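Local coordinates for replicative DNA helicase (Helicobacter pylori, PDB 3GXV), which probably unwinds double-stranded DNA at the replication fork as a nucleotide-hydrolysing hexamer, its N-terminal domain taking part in the partnership with primase, at residues E14-V22 and V83-I91; V31-Y41 and V98-K109. All coordinates share one frame; numbering follows the deposited sequence.

Contact 1: E14-V22 and V83-I91; sequences ERIVLSGIV and VAIFAASPI
The hydroxyl OG of S19 gives its hydrogen to the carbonyl O of A88, 2.8 Å away. It comes from above the carbonyl plane, 46° out of it, rather than along a lone pair. With OG anti to the backbone N (chi1 166°), the hydroxyl is swung across to the chain where it leaves helix 79-87, A88 being the first residue past the helical backbone. Serine suits the spot, small enough to let the chain pass near and polar enough to bind a carbonyl at the helix end. The ring of P90 lies against the same hydroxyl, CG 3.5 Å from S19 OG, and its CB faces the bare CA of G20, where the two backbones come within 4.4 Å, CA of G20 to CA of P90.

Apolar contacts complete the interface. I16 sends CG2 to I91 CD1 at 3.8 Å, while the methyl of A88 rests on CB of R15. Back into helix 79-87, the aliphatic part of R15 spans two residues: CG meets I85 CG1, and CD lies 3.5 Å from A84 CB, so its carbons serve as apolar surface. CG2 of I85 reaches L18 CB at 3.7 Å, and V22 CG2 approaches CE1 of F86.

The two helix segments cross at -65° with axes 8.0 Å apart. Around them L18 and I85 also touch N45 of helix 43-57, I16 packs on Y97 of helix 95-119, and F86 leans on helix 64-69.

Contact 2: V31-Y41 and V98-K109; sequences VHSVLEPSDFY and VEEIKNASIKRK
A short 3-10 turn, residues 37-39, lies against the long helix 95-119, and the carboxylate of D39 joins the two. S105 OG donates to D39 OD1 at 2.6 Å, on the anti side of the carboxylate. The other oxygen, OD2, accepts the backbone N of E36 at 2.9 Å, so both oxygens are held, which should restrict the rotation of the carboxylate. An aspartate is short enough to bind its own loop and the helix together. K109 NZ adds a long salt bridge to OD1, 3.9 Å away.

In this all-helical DnaB N-terminal domain, the loop leaving helix 27-32 thus runs along helix 95-119. The apolar part of this loop's contact centres on L35, whose branched end straddles neighbouring turns: CD1 is 3.4 Å from V98 CG1 and CD2 3.4 Å from I101 CG2, both tight for carbon pairs. V34 CG1 lies beside V98 CG1 and K102 CB; the K102 chain, bent at chi2 and chi4, brings NZ back to a weak bond with V34 O.

Arginine, with several N-H groups, suits a place facing carbonyls: R108 lays its guanidinium between Y41 CA on one face and S105 CA on the other, both toward the rim of the group. At its edge NH2 makes a weak bond to D39 O (3.3 Å, 137°). NH2 also donates to water 2, which in turn donates to S38 O and F40 O.

In the fold
Contact 1 and contact 2 have centres 16 Å apart and alternate along the chain: the first segments lie on helix 3-23 and on the end of helix 27-32 with its following loop, the second on the end of helix 79-87 with its following loop and on helix 95-119. They touch through E14. Its OE2 probably accepts a hydrogen bond from Y41 N at 2.7 Å, tying helix 3-23 to the end of 31-41, while OE1 binds Y42 N and N45 ND2. Beside it, I101 CD1 packs against E14 CA and V17 CG2, both at 3.7 Å. Helix 3-23 thus faces 83-91 with R15, I16, L18, S19, G20 and V22, and turns E14 and V17 to contact 2.

Contact 1: E14-V22 and V83-I91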
loop_
_atom_site.group_PDB
_atom_site.type_symbol
_atom_site.label_atom_id
_atom_site.label_comp_id
_atom_site.label_asym_id
_atom_site.label_seq_id
_atom_site.Cartn_x
_atom_site.Cartn_y
_atom_site.Cartn_z
ATOM N N GLU B 14 -0.670 -19.699 -0.199
ATOM C CA GLU B 14 -0.161 -18.666 0.690
ATOM C C GLU B 14 0.225 -17.419 -0.079
ATOM O O GLU B 14 0.064 -16.310 0.417
ATOM C CB GLU B 14 1.045 -19.181 1.480
ATOM C CG GLU B 14 0.723 -20.400 2.337
ATOM C CD GLU B 14 1.845 -20.811 3.270
ATOM O OE1 GLU B 14 3.046 -20.605 2.945
ATOM O OE2 GLU B 14 1.518 -21.371 4.333
ATOM N N ARG B 15 0.742 -17.606 -1.286
ATOM C CA ARG B 15 1.138 -16.483 -2.117
ATOM C C ARG B 15 -0.105 -15.753 -2.596
ATOM O O ARG B 15 -0.186 -14.525 -2.519
ATOM C CB ARG B 15 1.930 -16.958 -3.342
ATOM C CG ARG B 15 3.298 -17.529 -3.030
ATOM C CD ARG B 15 4.137 -17.687 -4.298
ATOM N NE ARG B 15 3.674 -18.769 -5.162
ATOM C CZ ARG B 15 4.259 -19.961 -5.263
ATOM N NH1 ARG B 15 5.341 -20.247 -4.556
ATOM N NH2 ARG B 15 3.764 -20.868 -6.079
ATOM N N ILE B 16 -1.072 -16.511 -3.105
ATOM C CA ILE B 16 -2.290 -15.904 -3.613
ATOM C C ILE B 16 -2.954 -15.057 -2.529
ATOM O O ILE B 16 -3.540 -14.032 -2.812
ATOM C CB ILE B 16 -3.283 -16.965 -4.113
ATOM C CG1 ILE B 16 -2.676 -17.734 -5.293
ATOM C CG2 ILE B 16 -4.586 -16.283 -4.517
ATOM C CD1 ILE B 16 -3.490 -18.948 -5.748
ATOM N N VAL B 17 -2.836 -15.498 -1.284
ATOM C CA VAL B 17 -3.414 -14.785 -0.159
ATOM C C VAL B 17 -2.654 -13.494 0.101
ATOM O O VAL B 17 -3.265 -12.451 0.344
ATOM C CB VAL B 17 -3.381 -15.652 1.110
ATOM C CG1 VAL B 17 -3.884 -14.858 2.312
ATOM C CG2 VAL B 17 -4.249 -16.877 0.910
ATOM N N LEU B 18 -1.320 -13.583 0.047
ATOM C CA LEU B 18 -0.432 -12.442 0.280
ATOM C C LEU B 18 -0.541 -11.468 -0.892
ATOM O O LEU B 18 -0.481 -10.250 -0.713
ATOM C CB LEU B 18 1.027 -12.910 0.439
ATOM C CG LEU B 18 1.463 -13.713 1.681
ATOM C CD1 LEU B 18 2.940 -14.082 1.554
ATOM C CD2 LEU B 18 1.251 -12.900 2.941
ATOM N N SER B 19 -0.685 -12.022 -2.091
ATOM C CA SER B 19 -0.844 -11.217 -3.291
ATOM C C SER B 19 -2.174 -10.484 -3.185
ATOM O O SER B 19 -2.289 -9.350 -3.634
ATOM C CB SER B 19 -0.852 -12.095 -4.541
ATOM O OG SER B 19 -1.320 -11.357 -5.655
ATOM N N GLY B 20 -3.167 -11.140 -2.587
ATOM C CA GLY B 20 -4.475 -10.522 -2.418
ATOM C C GLY B 20 -4.425 -9.338 -1.461
ATOM O O GLY B 20 -5.097 -8.329 -1.665
ATOM N N ILE B 21 -3.622 -9.472 -0.411
ATOM C CA ILE B 21 -3.449 -8.419 0.592
ATOM C C ILE B 21 -2.780 -7.192 -0.030
ATOM O O ILE B 21 -3.048 -6.054 0.372
ATOM C CB ILE B 21 -2.580 -8.920 1.771
ATOM C CG1 ILE B 21 -3.353 -9.972 2.565
ATOM C CG2 ILE B 21 -2.141 -7.745 2.658
ATOM C CD1 ILE B 21 -2.606 -10.494 3.768
ATOM N N VAL B 22 -1.914 -7.438 -1.011
ATOM C CA VAL B 22 -1.207 -6.370 -1.708
ATOM C C VAL B 22 -2.167 -5.577 -2.593
ATOM O O VAL B 22 -1.936 -4.405 -2.875
ATOM C CB VAL B 22 -0.054 -6.943 -2.561
ATOM C CG1 VAL B 22 0.546 -5.855 -3.446
ATOM C CG2 VAL B 22 1.021 -7.527 -1.644
ATOM N N VAL B 83 8.931 -12.105 -6.292
ATOM C CA VAL B 83 8.248 -12.126 -7.582
ATOM C C VAL B 83 7.185 -13.216 -7.583
ATOM O O VAL B 83 6.192 -13.130 -8.312
ATOM C CB VAL B 83 9.234 -12.387 -8.742
ATOM C CG1 VAL B 83 10.420 -11.457 -8.627
ATOM C CG2 VAL B 83 9.690 -13.821 -8.723
ATOM N N ALA B 84 7.401 -14.240 -6.761
ATOM C CA ALA B 84 6.452 -15.342 -6.653
ATOM C C ALA B 84 5.170 -14.792 -6.047
ATOM O O ALA B 84 4.065 -15.027 -6.547
ATOM C CB ALA B 84 7.022 -16.445 -5.762
ATOM N N ILE B 85 5.329 -14.042 -4.966
ATOM C CA ILE B 85 4.196 -13.458 -4.278
ATOM C C ILE B 85 3.511 -12.359 -5.090
ATOM O O ILE B 85 2.285 -12.377 -5.239
ATOM C CB ILE B 85 4.639 -12.926 -2.907
ATOM C CG1 ILE B 85 5.113 -14.108 -2.050
ATOM C CG2 ILE B 85 3.497 -12.178 -2.236
ATOM C CD1 ILE B 85 6.046 -13.752 -0.897
ATOM N N PHE B 86 4.289 -11.427 -5.634
ATOM C CA PHE B 86 3.721 -10.328 -6.420
ATOM C C PHE B 86 3.077 -10.731 -7.744
ATOM O O PHE B 86 2.155 -10.065 -8.214
ATOM C CB PHE B 86 4.787 -9.250 -6.683
ATOM C CG PHE B 86 5.203 -8.489 -5.445
ATOM C CD1 PHE B 86 4.303 -7.670 -4.790
ATOM C CD2 PHE B 86 6.479 -8.629 -4.924
ATOM C CE1 PHE B 86 4.667 -6.993 -3.628
ATOM C CE2 PHE B 86 6.860 -7.961 -3.761
ATOM C CZ PHE B 86 5.951 -7.141 -3.108
ATOM N N ALA B 87 3.549 -11.823 -8.341
ATOM C CA ALA B 87 3.011 -12.272 -9.623
ATOM C C ALA B 87 1.781 -13.172 -9.502
ATOM O O ALA B 87 0.982 -13.251 -10.425
ATOM C CB ALA B 87 4.094 -12.977 -10.427
ATOM N N ALA B 88 1.630 -13.846 -8.367
ATOM C CA ALA B 88 0.484 -14.720 -8.155
ATOM C C ALA B 88 -0.796 -13.913 -8.325
ATOM O O ALA B 88 -0.828 -12.724 -8.022
ATOM C CB ALA B 88 0.543 -15.334 -6.769
ATOM N N SER B 89 -1.852 -14.558 -8.806
ATOM C CA SER B 89 -3.123 -13.885 -9.047
ATOM C C SER B 89 -4.009 -13.672 -7.839
ATOM O O SER B 89 -4.397 -14.611 -7.154
ATOM C CB SER B 89 -3.915 -14.650 -10.104
ATOM O OG SER B 89 -3.137 -14.850 -11.272
ATOM N N PRO B 90 -4.317 -12.401 -7.555
ATOM C CA PRO B 90 -5.168 -12.039 -6.439
ATOM C C PRO B 90 -6.474 -12.758 -6.813
ATOM O O PRO B 90 -6.954 -12.719 -7.959
ATOM C CB PRO B 90 -5.271 -10.500 -6.535
ATOM C CG PRO B 90 -4.025 -10.106 -7.417
ATOM C CD PRO B 90 -3.989 -11.235 -8.380
ATOM N N ILE B 91 -7.065 -13.452 -5.865
ATOM C CA ILE B 91 -8.311 -14.157 -6.118
ATOM C C ILE B 91 -9.413 -13.309 -5.504
ATOM O O ILE B 91 -9.148 -12.261 -4.921
ATOM C CB ILE B 91 -8.166 -15.555 -5.511
ATOM C CG1 ILE B 91 -7.944 -16.527 -6.670
ATOM C CG2 ILE B 91 -9.319 -15.918 -4.612
ATOM C CD1 ILE B 91 -6.731 -16.213 -7.596
#

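Contact 2: V31-Y41 and V98-K109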
loop_
_atom_site.group_PDB
_atom_site.type_symbol
_atom_site.label_atom_id
_atom_site.label_comp_id
_atom_site.label_asym_id
_atom_site.label_seq_id
_atom_site.Cartn_x
_atom_site.Cartn_y
_atom_site.Cartn_z
ATOM N N VAL B 31 -7.363 -11.324 7.518
ATOM C CA VAL B 31 -6.416 -12.429 7.448
ATOM C C VAL B 31 -5.674 -12.631 8.765
ATOM O O VAL B 31 -5.475 -13.766 9.194
ATOM C CB VAL B 31 -5.387 -12.189 6.326
ATOM C CG1 VAL B 31 -4.347 -13.315 6.304
ATOM C CG2 VAL B 31 -6.112 -12.101 4.986
ATOM N N HIS B 32 -5.277 -11.527 9.400
ATOM C CA HIS B 32 -4.538 -11.557 10.668
ATOM C C HIS B 32 -5.420 -12.019 11.830
ATOM O O HIS B 32 -4.917 -12.424 12.880
ATOM C CB HIS B 32 -3.975 -10.163 10.979
ATOM C CG HIS B 32 -3.005 -10.134 12.124
ATOM N ND1 HIS B 32 -2.634 -8.958 12.744
ATOM C CD2 HIS B 32 -2.316 -11.117 12.737
ATOM C CE1 HIS B 32 -1.754 -9.226 13.694
ATOM N NE2 HIS B 32 -1.541 -10.526 13.711
ATOM N N SER B 33 -6.735 -11.952 11.640
ATOM C CA SER B 33 -7.666 -12.368 12.683
ATOM C C SER B 33 -7.715 -13.887 12.751
ATOM O O SER B 33 -8.428 -14.463 13.579
ATOM C CB SER B 33 -9.064 -11.823 12.397
ATOM O OG SER B 33 -9.944 -12.110 13.463
ATOM N N VAL B 34 -6.947 -14.528 11.871
ATOM C CA VAL B 34 -6.882 -15.982 11.802
ATOM C C VAL B 34 -5.452 -16.481 11.580
ATOM O O VAL B 34 -5.156 -17.641 11.830
ATOM C CB VAL B 34 -7.810 -16.517 10.663
ATOM C CG1 VAL B 34 -7.485 -17.981 10.331
ATOM C CG2 VAL B 34 -9.277 -16.400 11.095
ATOM N N LEU B 35 -4.557 -15.600 11.149
ATOM C CA LEU B 35 -3.187 -15.999 10.865
ATOM C C LEU B 35 -2.063 -15.157 11.446
ATOM O O LEU B 35 -2.111 -13.937 11.433
ATOM C CB LEU B 35 -2.983 -16.070 9.349
ATOM C CG LEU B 35 -3.757 -17.115 8.540
ATOM C CD1 LEU B 35 -3.614 -16.821 7.061
ATOM C CD2 LEU B 35 -3.237 -18.505 8.859
ATOM N N GLU B 36 -1.045 -15.836 11.957
ATOM C CA GLU B 36 0.152 -15.185 12.471
ATOM C C GLU B 36 1.227 -15.574 11.452
ATOM O O GLU B 36 1.043 -16.524 10.694
ATOM C CB GLU B 36 0.532 -15.737 13.850
ATOM C CG GLU B 36 -0.419 -15.372 14.977
ATOM C CD GLU B 36 -0.712 -13.886 15.050
ATOM O OE1 GLU B 36 0.149 -13.077 14.640
ATOM O OE2 GLU B 36 -1.801 -13.525 15.536
ATOM N N PRO B 37 2.355 -14.846 11.410
ATOM C CA PRO B 37 3.409 -15.204 10.442
ATOM C C PRO B 37 3.826 -16.677 10.599
ATOM O O PRO B 37 3.918 -17.430 9.617
ATOM C CB PRO B 37 4.538 -14.237 10.788
ATOM C CG PRO B 37 3.790 -13.005 11.265
ATOM C CD PRO B 37 2.688 -13.599 12.132
ATOM N N SER B 38 4.053 -17.083 11.843
ATOM C CA SER B 38 4.454 -18.445 12.160
ATOM C C SER B 38 3.483 -19.499 11.619
ATOM O O SER B 38 3.790 -20.688 11.632
ATOM C CB SER B 38 4.591 -18.602 13.681
ATOM O OG SER B 38 3.369 -18.308 14.351
ATOM N N ASP B 39 2.312 -19.078 11.139
ATOM C CA ASP B 39 1.360 -20.046 10.605
ATOM C C ASP B 39 1.562 -20.361 9.138
ATOM O O ASP B 39 0.813 -21.158 8.580
ATOM C CB ASP B 39 -0.083 -19.582 10.802
ATOM C CG ASP B 39 -0.519 -19.640 12.237
ATOM O OD1 ASP B 39 -0.243 -20.661 12.908
ATOM O OD2 ASP B 39 -1.149 -18.668 12.692
ATOM N N PHE B 40 2.560 -19.736 8.513
ATOM C CA PHE B 40 2.829 -19.982 7.095
ATOM C C PHE B 40 3.805 -21.130 6.937
ATOM O O PHE B 40 4.764 -21.234 7.681
ATOM C CB PHE B 40 3.384 -18.735 6.410
ATOM C CG PHE B 40 2.344 -17.694 6.127
ATOM C CD1 PHE B 40 1.880 -16.855 7.141
ATOM C CD2 PHE B 40 1.773 -17.595 4.868
ATOM C CE1 PHE B 40 0.865 -15.943 6.895
ATOM C CE2 PHE B 40 0.747 -16.675 4.618
ATOM C CZ PHE B 40 0.298 -15.854 5.638
ATOM N N TYR B 41 3.532 -21.982 5.954
ATOM C CA TYR B 41 4.327 -23.168 5.644
ATOM C C TYR B 41 5.694 -22.803 5.060
ATOM O O TYR B 41 6.729 -23.288 5.524
ATOM C CB TYR B 41 3.512 -24.042 4.689
ATOM C CG TYR B 41 4.261 -25.130 3.952
ATOM C CD1 TYR B 41 5.012 -26.092 4.630
ATOM C CD2 TYR B 41 4.187 -25.210 2.569
ATOM C CE1 TYR B 41 5.682 -27.106 3.925
ATOM C CE2 TYR B 41 4.832 -26.209 1.868
ATOM C CZ TYR B 41 5.577 -27.144 2.545
ATOM O OH TYR B 41 6.240 -28.095 1.821
ATOM N N VAL B 98 -7.356 -18.850 3.561
ATOM C CA VAL B 98 -6.844 -18.457 4.863
ATOM C C VAL B 98 -7.101 -19.532 5.907
ATOM O O VAL B 98 -6.208 -19.854 6.683
ATOM C CB VAL B 98 -7.464 -17.122 5.309
ATOM C CG1 VAL B 98 -7.045 -16.785 6.725
ATOM C CG2 VAL B 98 -7.006 -16.029 4.379
ATOM N N GLU B 99 -8.317 -20.084 5.918
ATOM C CA GLU B 99 -8.680 -21.147 6.855
ATOM C C GLU B 99 -7.938 -22.438 6.495
ATOM O O GLU B 99 -7.721 -23.300 7.352
ATOM C CB GLU B 99 -10.190 -21.424 6.834
ATOM C CG GLU B 99 -10.607 -22.473 7.867
ATOM C CD GLU B 99 -12.000 -23.053 7.641
ATOM O OE1 GLU B 99 -12.420 -23.906 8.453
ATOM O OE2 GLU B 99 -12.669 -22.669 6.659
ATOM N N GLU B 100 -7.567 -22.579 5.227
ATOM C CA GLU B 100 -6.838 -23.760 4.792
ATOM C C GLU B 100 -5.416 -23.623 5.321
ATOM O O GLU B 100 -4.831 -24.577 5.847
ATOM C CB GLU B 100 -6.827 -23.856 3.262
ATOM C CG GLU B 100 -6.302 -25.185 2.748
ATOM C CD GLU B 100 -6.502 -25.370 1.256
ATOM O OE1 GLU B 100 -7.551 -24.943 0.726
ATOM O OE2 GLU B 100 -5.609 -25.961 0.617
ATOM N N ILE B 101 -4.865 -22.422 5.180
ATOM C CA ILE B 101 -3.514 -22.137 5.652
ATOM C C ILE B 101 -3.426 -22.374 7.156
ATOM O O ILE B 101 -2.450 -22.932 7.652
ATOM C CB ILE B 101 -3.129 -20.680 5.325
ATOM C CG1 ILE B 101 -2.811 -20.570 3.831
ATOM C CG2 ILE B 101 -1.940 -20.229 6.180
ATOM C CD1 ILE B 101 -2.661 -19.155 3.330
ATOM N N LYS B 102 -4.470 -21.960 7.868
ATOM C CA LYS B 102 -4.538 -22.100 9.321
ATOM C C LYS B 102 -4.624 -23.561 9.725
ATOM O O LYS B 102 -3.971 -23.983 10.681
ATOM C CB LYS B 102 -5.755 -21.347 9.875
ATOM C CG LYS B 102 -5.823 -21.321 11.392
ATOM C CD LYS B 102 -4.567 -20.675 11.967
ATOM C CE LYS B 102 -4.537 -20.753 13.480
ATOM N NZ LYS B 102 -5.701 -20.072 14.077
ATOM N N ASN B 103 -5.440 -24.314 8.987
ATOM C CA ASN B 103 -5.645 -25.741 9.215
ATOM C C ASN B 103 -4.358 -26.564 9.068
ATOM O O ASN B 103 -4.116 -27.471 9.855
ATOM C CB ASN B 103 -6.715 -26.290 8.249
ATOM C CG ASN B 103 -8.140 -26.011 8.721
ATOM O OD1 ASN B 103 -9.083 -26.018 7.925
ATOM N ND2 ASN B 103 -8.302 -25.773 10.022
ATOM N N ALA B 104 -3.547 -26.265 8.057
ATOM C CA ALA B 104 -2.305 -27.007 7.854
ATOM C C ALA B 104 -1.270 -26.592 8.894
ATOM O O ALA B 104 -0.362 -27.347 9.227
ATOM C CB ALA B 104 -1.773 -26.786 6.447
ATOM N N SER B 105 -1.411 -25.376 9.401
ATOM C CA SER B 105 -0.516 -24.893 10.439
ATOM C C SER B 105 -0.796 -25.750 11.674
ATOM O O SER B 105 0.112 -26.322 12.262
ATOM C CB SER B 105 -0.795 -23.423 10.741
ATOM O OG SER B 105 -0.031 -22.988 11.843
ATOM N N ILE B 106 -2.071 -25.871 12.027
ATOM C CA ILE B 106 -2.483 -26.664 13.184
ATOM C C ILE B 106 -2.061 -28.131 13.068
ATOM O O ILE B 106 -1.652 -28.753 14.055
ATOM C CB ILE B 106 -4.021 -26.569 13.384
ATOM C CG1 ILE B 106 -4.393 -25.121 13.715
ATOM C CG2 ILE B 106 -4.486 -27.533 14.486
ATOM C CD1 ILE B 106 -5.877 -24.904 13.965
ATOM N N LYS B 107 -2.175 -28.682 11.865
ATOM C CA LYS B 107 -1.776 -30.056 11.638
ATOM C C LYS B 107 -0.290 -30.224 11.942
ATOM O O LYS B 107 0.092 -31.160 12.637
ATOM C CB LYS B 107 -2.064 -30.480 10.193
ATOM C CG LYS B 107 -3.524 -30.687 9.900
ATOM C CD LYS B 107 -3.743 -31.600 8.712
ATOM C CE LYS B 107 -3.316 -33.024 9.024
ATOM N NZ LYS B 107 -3.690 -33.995 7.954
ATOM N N ARG B 108 0.538 -29.320 11.426
ATOM C CA ARG B 108 1.983 -29.377 11.653
ATOM C C ARG B 108 2.318 -29.247 13.145
ATOM O O ARG B 108 3.280 -29.846 13.630
ATOM C CB ARG B 108 2.701 -28.278 10.849
ATOM C CG ARG B 108 2.630 -28.465 9.334
ATOM C CD ARG B 108 3.599 -27.537 8.607
ATOM N NE ARG B 108 3.363 -26.130 8.940
ATOM C CZ ARG B 108 2.404 -25.375 8.414
ATOM N NH1 ARG B 108 1.571 -25.880 7.503
ATOM N NH2 ARG B 108 2.261 -24.115 8.815
ATOM N N LYS B 109 1.516 -28.471 13.867
ATOM C CA LYS B 109 1.706 -28.298 15.303
ATOM C C LYS B 109 1.289 -29.590 16.012
ATOM O O LYS B 109 1.821 -29.949 17.057
ATOM C CB LYS B 109 0.856 -27.132 15.814
ATOM C CG LYS B 109 1.249 -25.784 15.250
ATOM C CD LYS B 109 0.548 -24.663 16.002
ATOM C CE LYS B 109 0.652 -23.346 15.254
ATOM N NZ LYS B 109 2.066 -22.929 15.027
HETATM O O HOH W 1 2.687 -23.988 11.706
HETATM O O HOH W 2 4.636 -23.087 10.266
HETATM O O HOH W 3 0.192 -23.534 6.592
#